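Local coordinates for cytochrome P450 (Novosphingobium aromaticivorans, PDB 3OFT), which belongs to the cytochrome P450 family of haem proteins and carries iron protoporphyrin IX inside a mainly helical fold, at residues Thr378-Gly381 with Gly385-Thr388; Val12-Phe17 with Lys31-Gly36; Glu195-Gln200 with Leu205-Leu210. All blocks are in the same frame, centred on the assembly; numbering follows the deposited sequence.

Contact 1. Residues Thr378-Gly381 with Gly385-Thr388; sequences TMKG and GACT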
# COMPACT_ATOMS: atom_id res chain seq x y z
N THR A 378 -16.41 -2.39 -8.96
CA THR A 378 -16.74 -1.83 -7.64
C THR A 378 -15.44 -1.64 -6.86
O THR A 378 -14.45 -2.33 -7.12
CB THR A 378 -17.72 -2.74 -6.82
OG1 THR A 378 -17.21 -4.08 -6.76
CG2 THR A 378 -19.05 -2.83 -7.52
N MET A 379 -15.44 -0.70 -5.92
CA MET A 379 -14.26 -0.36 -5.14
C MET A 379 -14.65 -0.29 -3.67
O MET A 379 -15.84 -0.25 -3.37
CB MET A 379 -13.72 1.01 -5.59
CG MET A 379 -13.30 1.05 -7.05
SD MET A 379 -12.28 2.47 -7.41
CE MET A 379 -12.17 2.49 -9.21
N LYS A 380 -13.66 -0.24 -2.78
CA LYS A 380 -13.89 0.03 -1.37
C LYS A 380 -12.91 1.09 -0.85
O LYS A 380 -11.89 1.41 -1.51
CB LYS A 380 -13.78 -1.25 -0.53
CG LYS A 380 -12.36 -1.86 -0.55
CD LYS A 380 -12.24 -2.95 0.48
CE LYS A 380 -11.17 -3.95 0.10
NZ LYS A 380 -9.90 -3.60 0.73
N GLY A 381 -13.21 1.62 0.34
CA GLY A 381 -12.38 2.66 0.96
C GLY A 381 -11.56 2.05 2.08
O GLY A 381 -11.00 0.98 1.90
N GLY A 385 -7.48 1.72 -0.13
CA GLY A 385 -8.58 1.64 -1.08
C GLY A 385 -8.24 0.71 -2.23
O GLY A 385 -7.06 0.55 -2.58
N ALA A 386 -9.25 0.06 -2.78
CA ALA A 386 -9.01 -0.97 -3.78
C ALA A 386 -10.26 -1.30 -4.58
O ALA A 386 -11.39 -1.07 -4.11
CB ALA A 386 -8.42 -2.27 -3.12
N CYS A 387 -10.06 -1.81 -5.80
CA CYS A 387 -11.11 -2.54 -6.50
C CYS A 387 -11.55 -3.76 -5.68
O CYS A 387 -10.71 -4.48 -5.17
CB CYS A 387 -10.60 -3.00 -7.87
SG CYS A 387 -10.41 -1.67 -8.96
N THR A 388 -12.86 -3.98 -5.57
CA THR A 388 -13.37 -5.23 -4.99
C THR A 388 -13.87 -6.17 -6.09
O THR A 388 -13.96 -7.38 -5.86
CB THR A 388 -14.49 -4.95 -3.98
OG1 THR A 388 -15.49 -4.11 -4.59
CG2 THR A 388 -13.92 -4.22 -2.76
O HOH W 1 -17.37 -2.42 -2.68
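Lys380 and Ala386 form a hydrogen-bonded antiparallel pair, with Lys380 N 2.8 Å from Ala386 O and Ala386 N reaching back to Lys380 O over a longer 3.2 Å. One step further, Met379 and Cys387 make the non-hydrogen-bonded pair, their CA atoms 4.1 Å apart, before Thr388 N closes the pattern on Thr378 O at 2.8 Å. The chain turns a corner at Thr388, where side chains take over. Its hydroxyl is hydrogen-bonded to that of Thr378, OG1 to OG1 at 2.8 Å, the two side chains crossing at about a right angle. With chi1 of 52°, Thr388 turns its CG2 the other way, onto the Lys380 chain, 3.6 Å from CG and within van der Waals range of CB, CD and CE. Met379 and Cys387 diverge and rest on helix 221-252, against Leu248 and, for Cys387, Met245 as well. A water donates to Met379 O and is also hydrogen-bonded to Thr388 OG1, so that it bridges the two strands. The hairpin thus divides its chemistry: hydroxyls, water and an aliphatic lysine stem gather around Thr378, Thr388 and Lys380, while the sulfur-bearing side chains of Met379 and Cys387 lie against the long helix, which Ala386 also reaches, at Ala241.

Contact 2. Residues Val12-Phe17 with Lys31-Gly36; sequences VDFDIF and KTLLDG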
# COMPACT_ATOMS: atom_id res chain seq x y z
N VAL A 12 -17.00 18.08 9.59
CA VAL A 12 -17.63 17.20 8.58
C VAL A 12 -18.02 15.90 9.26
O VAL A 12 -17.58 15.61 10.35
CB VAL A 12 -16.70 16.88 7.38
CG1 VAL A 12 -16.30 18.14 6.63
CG2 VAL A 12 -15.46 16.09 7.82
N ASP A 13 -18.83 15.08 8.61
CA ASP A 13 -19.10 13.77 9.16
C ASP A 13 -18.49 12.63 8.31
O ASP A 13 -18.77 11.44 8.54
CB ASP A 13 -20.60 13.60 9.36
CG ASP A 13 -21.35 13.56 8.06
OD1 ASP A 13 -22.55 13.20 8.06
OD2 ASP A 13 -20.74 13.90 7.02
N PHE A 14 -17.67 13.00 7.34
CA PHE A 14 -16.90 12.06 6.50
C PHE A 14 -16.38 10.80 7.22
O PHE A 14 -15.57 10.92 8.14
CB PHE A 14 -15.72 12.80 5.87
CG PHE A 14 -15.15 12.15 4.64
CD1 PHE A 14 -15.63 12.48 3.36
CD2 PHE A 14 -14.10 11.23 4.75
CE1 PHE A 14 -15.08 11.91 2.22
CE2 PHE A 14 -13.56 10.62 3.60
CZ PHE A 14 -14.05 11.00 2.33
N ASP A 15 -16.85 9.62 6.80
CA ASP A 15 -16.41 8.33 7.33
C ASP A 15 -15.31 7.76 6.44
O ASP A 15 -15.59 7.32 5.32
CB ASP A 15 -17.59 7.35 7.36
CG ASP A 15 -17.19 5.95 7.83
OD1 ASP A 15 -18.12 5.11 7.83
OD2 ASP A 15 -16.01 5.64 8.17
N ILE A 16 -14.07 7.75 6.93
CA ILE A 16 -12.94 7.27 6.12
C ILE A 16 -13.01 5.80 5.67
O ILE A 16 -12.39 5.41 4.65
CB ILE A 16 -11.60 7.58 6.83
CG1 ILE A 16 -11.53 6.80 8.16
CG2 ILE A 16 -11.47 9.11 6.95
CD1 ILE A 16 -10.52 7.32 9.19
N PHE A 17 -13.80 5.00 6.38
CA PHE A 17 -14.03 3.61 6.01
C PHE A 17 -15.06 3.43 4.91
O PHE A 17 -15.06 2.40 4.24
CB PHE A 17 -14.35 2.74 7.26
CG PHE A 17 -13.23 2.72 8.26
CD1 PHE A 17 -12.07 2.00 8.01
CD2 PHE A 17 -13.32 3.44 9.45
CE1 PHE A 17 -11.02 1.97 8.94
CE2 PHE A 17 -12.27 3.43 10.39
CZ PHE A 17 -11.12 2.69 10.14
N LYS A 31 -11.89 13.06 -3.44
CA LYS A 31 -11.74 14.39 -4.02
C LYS A 31 -12.88 15.37 -3.72
O LYS A 31 -12.68 16.58 -3.88
CB LYS A 31 -11.48 14.32 -5.54
CG LYS A 31 -10.01 13.94 -5.84
CD LYS A 31 -9.70 13.90 -7.33
CE LYS A 31 -9.63 15.30 -7.93
NZ LYS A 31 -8.62 15.40 -9.06
N THR A 32 -14.02 14.88 -3.27
CA THR A 32 -15.10 15.76 -2.79
C THR A 32 -14.58 16.72 -1.71
O THR A 32 -15.06 17.86 -1.60
CB THR A 32 -16.28 15.00 -2.19
OG1 THR A 32 -15.82 14.23 -1.06
CG2 THR A 32 -16.89 14.07 -3.21
N LEU A 33 -13.57 16.27 -0.95
CA LEU A 33 -13.02 17.10 0.12
C LEU A 33 -12.22 18.31 -0.36
O LEU A 33 -11.98 19.22 0.41
CB LEU A 33 -12.16 16.26 1.10
CG LEU A 33 -12.86 15.25 2.01
CD1 LEU A 33 -11.80 14.56 2.90
CD2 LEU A 33 -13.91 15.95 2.88
N LEU A 34 -11.75 18.29 -1.61
CA LEU A 34 -11.04 19.43 -2.15
C LEU A 34 -11.93 20.69 -2.28
O LEU A 34 -11.41 21.84 -2.41
CB LEU A 34 -10.48 19.07 -3.52
CG LEU A 34 -9.05 18.53 -3.63
CD1 LEU A 34 -8.30 18.20 -2.39
CD2 LEU A 34 -8.81 17.52 -4.84
N ASP A 35 -13.24 20.48 -2.24
CA ASP A 35 -14.22 21.59 -2.27
C ASP A 35 -14.44 22.29 -0.93
O ASP A 35 -15.20 23.28 -0.85
CB ASP A 35 -15.57 21.12 -2.82
CG ASP A 35 -15.47 20.53 -4.22
OD1 ASP A 35 -16.40 19.79 -4.61
OD2 ASP A 35 -14.45 20.78 -4.91
N GLY A 36 -13.79 21.81 0.13
CA GLY A 36 -13.94 22.41 1.45
C GLY A 36 -12.63 22.88 2.03
O GLY A 36 -11.65 22.99 1.32
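Phe14 lays its ring beneath the isobutyl end of Leu33, whose CD1 sits over the centre of the face, 4.1 Å from the ring centroid and only 5° off the normal. This is a CH-pi contact of the methyl-over-face kind. The other branch reaches the near rim instead: Leu33 CD2 is 3.9 Å from Phe14 CD1, while Leu33 CG stands 4.0 Å from Phe14 CE1. A first torsion of -159° sends the phenyl group out on the far side from the backbone N of Phe14, across to the 3-10 turn of residues 32-35. Thr32 comes at the ring obliquely, in a van der Waals contact that places its OG1 4.1 Å from Phe14 CE1. That hydroxyl is hydrogen-bonded to Ala29 O in the preceding helix.

The ring has further neighbours in Trp30, whose plane is inclined to it, and in Pro19 and Ile50; Leu33 also touches Ile50, together with Leu310. Beyond the ring, the loop folds on itself in an Asx turn, with Asp15 OD2 accepting a hydrogen bond from Phe17 N at 2.9 Å from above the carboxylate plane. The same oxygen is also hydrogen-bonded to Asn45 ND2.

Strands 11-12 and 39-42 are parallel neighbours in the mixed sheet, with helix 26-31 on the connection between them. Phe14 follows the first strand and Leu33 follows the helix; the arrangement resembles a short beta-alpha-beta connection, their CH-pi contact packed against Ile50 of the sheet, in the N-terminal sheet region characteristic of the P450 fold.

Contact 3. Residues Glu195-Gln200 with Leu205-Leu210; sequences EKRMAQ and LFSRIL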
# COMPACT_ATOMS: atom_id res chain seq x y z
N GLU A 195 12.17 -18.68 12.55
CA GLU A 195 12.94 -19.60 13.37
C GLU A 195 14.09 -20.15 12.54
O GLU A 195 15.24 -20.13 12.98
CB GLU A 195 12.05 -20.73 13.88
CG GLU A 195 12.75 -21.78 14.70
CD GLU A 195 12.32 -23.16 14.25
OE1 GLU A 195 12.82 -23.64 13.19
OE2 GLU A 195 11.47 -23.76 14.95
N LYS A 196 13.78 -20.58 11.31
CA LYS A 196 14.76 -21.18 10.41
C LYS A 196 15.83 -20.18 9.99
O LYS A 196 17.01 -20.51 10.00
CB LYS A 196 14.08 -21.80 9.18
CG LYS A 196 15.02 -22.58 8.24
CD LYS A 196 14.27 -23.18 7.05
CE LYS A 196 13.23 -24.22 7.49
NZ LYS A 196 12.50 -24.81 6.30
N ARG A 197 15.41 -18.97 9.63
CA ARG A 197 16.33 -17.97 9.10
C ARG A 197 17.18 -17.26 10.15
O ARG A 197 18.28 -16.78 9.83
CB ARG A 197 15.59 -16.99 8.16
CG ARG A 197 15.52 -17.50 6.70
CD ARG A 197 14.24 -17.10 5.91
NE ARG A 197 13.28 -18.12 6.27
CZ ARG A 197 12.77 -19.09 5.52
NH1 ARG A 197 12.96 -19.21 4.22
NH2 ARG A 197 12.00 -19.94 6.14
N MET A 198 16.71 -17.22 11.39
CA MET A 198 17.53 -16.69 12.48
C MET A 198 18.61 -17.71 12.92
O MET A 198 19.73 -17.33 13.25
CB MET A 198 16.69 -16.24 13.69
CG MET A 198 15.80 -15.02 13.45
SD MET A 198 14.99 -14.44 14.97
CE MET A 198 14.97 -15.94 15.98
N ALA A 199 18.26 -18.99 12.87
CA ALA A 199 19.18 -20.11 13.20
C ALA A 199 20.22 -20.37 12.12
O ALA A 199 21.42 -20.52 12.41
CB ALA A 199 18.38 -21.39 13.45
N GLN A 200 19.76 -20.39 10.87
CA GLN A 200 20.58 -20.71 9.70
C GLN A 200 20.32 -19.71 8.57
O GLN A 200 19.53 -20.00 7.66
CB GLN A 200 20.23 -22.12 9.20
CG GLN A 200 20.66 -23.30 10.10
CD GLN A 200 22.16 -23.66 9.98
OE1 GLN A 200 22.97 -22.88 9.49
NE2 GLN A 200 22.51 -24.86 10.43
N LEU A 205 15.16 -12.35 1.83
CA LEU A 205 14.80 -11.11 2.53
C LEU A 205 14.86 -11.18 4.04
O LEU A 205 15.46 -10.30 4.67
CB LEU A 205 13.42 -10.61 2.11
CG LEU A 205 12.88 -9.30 2.68
CD1 LEU A 205 13.87 -8.12 2.48
CD2 LEU A 205 11.46 -8.97 2.11
N PHE A 206 14.20 -12.17 4.66
CA PHE A 206 14.18 -12.22 6.13
C PHE A 206 15.60 -12.41 6.66
O PHE A 206 16.02 -11.73 7.60
CB PHE A 206 13.28 -13.34 6.66
CG PHE A 206 11.80 -13.00 6.71
CD1 PHE A 206 11.29 -11.79 6.23
CD2 PHE A 206 10.90 -13.93 7.28
CE1 PHE A 206 9.88 -11.51 6.30
CE2 PHE A 206 9.50 -13.68 7.34
CZ PHE A 206 9.00 -12.48 6.85
N SER A 207 16.33 -13.37 6.09
CA SER A 207 17.70 -13.68 6.53
C SER A 207 18.60 -12.46 6.54
O SER A 207 19.41 -12.25 7.45
CB SER A 207 18.36 -14.70 5.60
OG SER A 207 17.75 -15.97 5.69
N ARG A 208 18.47 -11.66 5.49
CA ARG A 208 19.33 -10.53 5.35
C ARG A 208 19.04 -9.40 6.32
O ARG A 208 19.95 -8.70 6.76
CB ARG A 208 19.30 -10.07 3.92
CG ARG A 208 20.38 -10.87 3.13
CD ARG A 208 20.41 -10.48 1.69
NE ARG A 208 19.03 -10.39 1.29
CZ ARG A 208 18.41 -9.25 1.06
NH1 ARG A 208 19.08 -8.11 1.13
NH2 ARG A 208 17.11 -9.30 0.77
N ILE A 209 17.78 -9.23 6.69
CA ILE A 209 17.45 -8.18 7.66
C ILE A 209 17.80 -8.67 9.06
O ILE A 209 18.37 -7.92 9.87
CB ILE A 209 15.94 -7.82 7.62
CG1 ILE A 209 15.57 -7.20 6.25
CG2 ILE A 209 15.63 -6.83 8.75
CD1 ILE A 209 14.06 -6.96 6.03
N LEU A 210 17.48 -9.93 9.33
CA LEU A 210 17.59 -10.50 10.67
C LEU A 210 19.05 -10.79 11.06
O LEU A 210 19.35 -10.89 12.24
CB LEU A 210 16.74 -11.76 10.82
CG LEU A 210 15.21 -11.49 10.78
CD1 LEU A 210 14.42 -12.81 10.82
CD2 LEU A 210 14.81 -10.56 11.87
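Phe206 opens the contact with its CB, which lies 4.0 Å from CD of Arg197. Its ring then leads away from residues 195-200, toward Leu190 earlier in the same helix, and toward Ile153 and Cys228, and the guanidinium and ring planes stand 89° apart; what touches is the two aliphatic stems, without stacking of the flat groups.

Ser207 follows, at the closest backbone approach: its CA is 5.2 Å from that of Arg197, although the axes of the two short helical segments come no nearer than 8.9 Å. The modelled Ser207 hydroxyl sits implausibly close to the Arg197 stem, so their exact spacing is doubtful. Ser207 OG is hydrogen-bonded with Asp204 OD2 and takes a hydrogen bond from Gly202 N, both in the connecting turn. Arg197, bent at its second and third side-chain torsions, turns its head away from the serine; NE is bonded to Phe193 O, one turn back in its own helix, and NH1 makes a weak bond to Ile153 O.

Leu210, a turn further on, finishes the contact with CD1 packed 3.7 Å from CG of Met198. A nearly straight second torsion, 175°, carries this methyl outward to the methionine. Ile194, Met227 and Trp219 also touch Leu210, while Met198 leans on Trp191.

Helices 179-199 and 205-210, likely counterparts of the G and H helices of the P450 fold, therefore meet mainly through aliphatic side-chain atoms, the short segments 195-199 and 205-210 running at 49° to each other. No hydrogen bond spans the two segments: the polar groups of Arg197 and Ser207 bond to the turn and to neighbouring backbone, and the contact itself is largely apolar.

Overall arrangement
From the N terminus, contact 2 comes first, closing a loop of thirteen residues around helix 26-31 on the edge of the mixed sheet. Contact 3 follows, bridging the four-residue turn between helices 179-199 and 205-210. Near the C terminus, contact 1 closes a hairpin with three residues in its turn. The three lie in series, and none nests within or crosses another. Contacts 1 and 2 are neighbours in space, their centres about 17 Å apart; a backbone hydrogen bond between Ile16 and Gly382, in the hairpin turn, joins the two regions. Contact 3 is on the opposite side of the chain's centre, about 35 Å from contact 1 and 44 Å from contact 2, centre to centre. Helix 221-252 touches both contact 1 and contact 3, tying hairpin and helix pair to one core element.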